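Local coordinates for protein-tyrosine-phosphatase (Chaetomium thermophilum var. thermophilum DSM 1495, PDB 5M43), which probably removes phosphate from phosphotyrosine and phosphoserine/threonine in proteins, as the dual-specificity phosphatase domain of Yvh1, a protein linked to ribosome assembly, at residues D9-F13 with Y117-Y122. Sequence-based numbering, arbitrary orientation.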
loop_
_atom_site.group_PDB
_atom_site.type_symbol
_atom_site.label_atom_id
_atom_site.label_comp_id
_atom_site.label_asym_id
_atom_site.label_seq_id
_atom_site.Cartn_x
_atom_site.Cartn_y
_atom_site.Cartn_z
ATOM N N ASP A 9 -10.924 3.561 8.118
ATOM C CA ASP A 9 -11.296 4.955 7.933
ATOM C C ASP A 9 -10.481 5.671 6.863
ATOM O O ASP A 9 -10.730 6.844 6.619
ATOM C CB ASP A 9 -11.155 5.685 9.265
ATOM C CG ASP A 9 -12.108 5.148 10.291
ATOM O OD1 ASP A 9 -13.220 4.741 9.881
ATOM O OD2 ASP A 9 -11.784 5.177 11.505
ATOM N N ASP A 10 -9.518 5.035 6.233
ATOM C CA ASP A 10 -8.676 5.728 5.276
ATOM C C ASP A 10 -9.223 5.525 3.881
ATOM O O ASP A 10 -9.573 4.401 3.505
ATOM C CB ASP A 10 -7.229 5.157 5.302
ATOM C CG ASP A 10 -6.575 5.284 6.681
ATOM O OD1 ASP A 10 -6.627 6.388 7.274
ATOM O OD2 ASP A 10 -6.092 4.249 7.172
ATOM N N GLU A 11 -9.111 6.554 3.053
ATOM C CA GLU A 11 -9.531 6.395 1.652
ATOM C C GLU A 11 -8.329 5.884 0.866
ATOM O O GLU A 11 -7.662 6.593 0.095
ATOM C CB GLU A 11 -10.071 7.697 1.078
ATOM C CG GLU A 11 -11.380 8.223 1.790
ATOM C CD GLU A 11 -12.499 7.154 1.701
ATOM O OE1 GLU A 11 -13.235 6.974 2.678
ATOM O OE2 GLU A 11 -12.613 6.482 0.691
ATOM N N LEU A 12 -8.112 4.584 1.017
ATOM C CA LEU A 12 -6.935 3.867 0.564
ATOM C C LEU A 12 -7.456 2.724 -0.307
ATOM O O LEU A 12 -8.293 1.932 0.160
ATOM C CB LEU A 12 -6.193 3.346 1.785
ATOM C CG LEU A 12 -4.957 2.461 1.495
ATOM C CD1 LEU A 12 -3.951 3.287 0.668
ATOM C CD2 LEU A 12 -4.330 2.042 2.819
ATOM N N PHE A 13 -6.875 2.596 -1.508
ATOM C CA PHE A 13 -7.338 1.627 -2.505
ATOM C C PHE A 13 -6.184 0.782 -2.977
ATOM O O PHE A 13 -5.027 1.209 -2.954
ATOM C CB PHE A 13 -7.961 2.354 -3.729
ATOM C CG PHE A 13 -9.292 3.000 -3.415
ATOM C CD1 PHE A 13 -9.383 4.206 -2.683
ATOM C CD2 PHE A 13 -10.484 2.383 -3.836
ATOM C CE1 PHE A 13 -10.627 4.791 -2.369
ATOM C CE2 PHE A 13 -11.743 2.985 -3.512
ATOM C CZ PHE A 13 -11.802 4.141 -2.795
ATOM N N TYR A 117 1.994 -0.116 5.658
ATOM C CA TYR A 117 1.345 1.081 6.172
ATOM C C TYR A 117 0.402 0.731 7.316
ATOM O O TYR A 117 0.401 1.415 8.358
ATOM C CB TYR A 117 0.626 1.761 5.008
ATOM C CG TYR A 117 -0.384 2.798 5.495
ATOM C CD1 TYR A 117 -0.007 4.060 5.836
ATOM C CD2 TYR A 117 -1.728 2.457 5.585
ATOM C CE1 TYR A 117 -0.959 4.987 6.305
ATOM C CE2 TYR A 117 -2.704 3.357 6.005
ATOM C CZ TYR A 117 -2.314 4.653 6.319
ATOM O OH TYR A 117 -3.235 5.566 6.806
ATOM N N LEU A 118 -0.404 -0.346 7.152
ATOM C CA LEU A 118 -1.370 -0.694 8.201
ATOM C C LEU A 118 -0.669 -1.083 9.504
ATOM O O LEU A 118 -1.129 -0.736 10.603
ATOM C CB LEU A 118 -2.282 -1.844 7.758
ATOM C CG LEU A 118 -3.224 -1.593 6.576
ATOM C CD1 LEU A 118 -3.930 -2.921 6.227
ATOM C CD2 LEU A 118 -4.275 -0.548 7.077
ATOM N N LEU A 119 0.432 -1.849 9.416
ATOM C CA LEU A 119 1.185 -2.219 10.616
ATOM C C LEU A 119 1.788 -0.997 11.299
ATOM O O LEU A 119 1.868 -0.918 12.533
ATOM C CB LEU A 119 2.336 -3.184 10.236
ATOM C CG LEU A 119 1.803 -4.531 9.729
ATOM C CD1 LEU A 119 3.052 -5.329 9.213
ATOM C CD2 LEU A 119 1.119 -5.294 10.843
ATOM N N TRP A 120 2.206 -0.026 10.492
ATOM C CA TRP A 120 2.825 1.190 11.033
ATOM C C TRP A 120 1.781 2.102 11.666
ATOM O O TRP A 120 2.036 2.727 12.708
ATOM C CB TRP A 120 3.529 1.914 9.878
ATOM C CG TRP A 120 3.963 3.283 10.241
ATOM C CD1 TRP A 120 5.101 3.633 10.931
ATOM C CD2 TRP A 120 3.266 4.522 9.942
ATOM N NE1 TRP A 120 5.130 5.017 11.129
ATOM C CE2 TRP A 120 4.024 5.573 10.500
ATOM C CE3 TRP A 120 2.080 4.838 9.259
ATOM C CZ2 TRP A 120 3.646 6.907 10.371
ATOM C CZ3 TRP A 120 1.705 6.173 9.149
ATOM C CH2 TRP A 120 2.467 7.197 9.733
ATOM N N LYS A 121 0.632 2.196 11.035
ATOM C CA LYS A 121 -0.395 3.135 11.525
ATOM C C LYS A 121 -1.269 2.540 12.628
ATOM O O LYS A 121 -1.627 3.258 13.580
ATOM C CB LYS A 121 -1.244 3.634 10.372
ATOM C CG LYS A 121 -2.312 4.672 10.903
ATOM C CD LYS A 121 -2.873 5.338 9.778
ATOM C CE LYS A 121 -3.833 6.433 10.333
ATOM N NZ LYS A 121 -4.528 7.150 9.211
ATOM N N TYR A 122 -1.591 1.248 12.557
ATOM C CA TYR A 122 -2.501 0.603 13.509
ATOM C C TYR A 122 -1.892 -0.622 14.208
ATOM O O TYR A 122 -2.480 -1.718 14.215
ATOM C CB TYR A 122 -3.790 0.219 12.804
ATOM C CG TYR A 122 -4.447 1.307 12.003
ATOM C CD1 TYR A 122 -4.349 1.310 10.614
ATOM C CD2 TYR A 122 -5.178 2.310 12.628
ATOM C CE1 TYR A 122 -4.973 2.291 9.844
ATOM C CE2 TYR A 122 -5.797 3.289 11.873
ATOM C CZ TYR A 122 -5.686 3.278 10.489
ATOM O OH TYR A 122 -6.348 4.258 9.776
HETATM O O HOH W 1 -8.989 2.861 10.021
#
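In this dual-specificity phosphatase domain, the carboxylate of Asp-10 gathers Tyr-117 and Lys-121 from the last turn of helix 109-121 and Tyr-122 just beyond it. Its OD1 forms a salt bridge with NZ of the fully extended Lys-121 at 3.0 Å, while OD2 accepts a short hydrogen bond from Tyr-122 OH at 2.6 Å. Tyr-117 OH, 3.2 Å from the same OD2, adds at most a weak one. The cluster ties the loop leading into strand 12-15 of the central sheet to a helix packed against that sheet. The backbones stay apart, with the CA atoms of Asp-10 and Leu-118 10.2 Å from each other, so long side chains bridge the gap. Deeper in, Leu-12 rests CD2 against CE2 of Tyr-117 at 3.8 Å, and this tyrosine also touches Ile-78 and Leu-82 of helix 71-83, carrying the contact into the core. At the outer edge, one water accepts from the backbone N of Asp-9 at 2.8 Å and donates weakly to Tyr-122 OH at 3.0 Å.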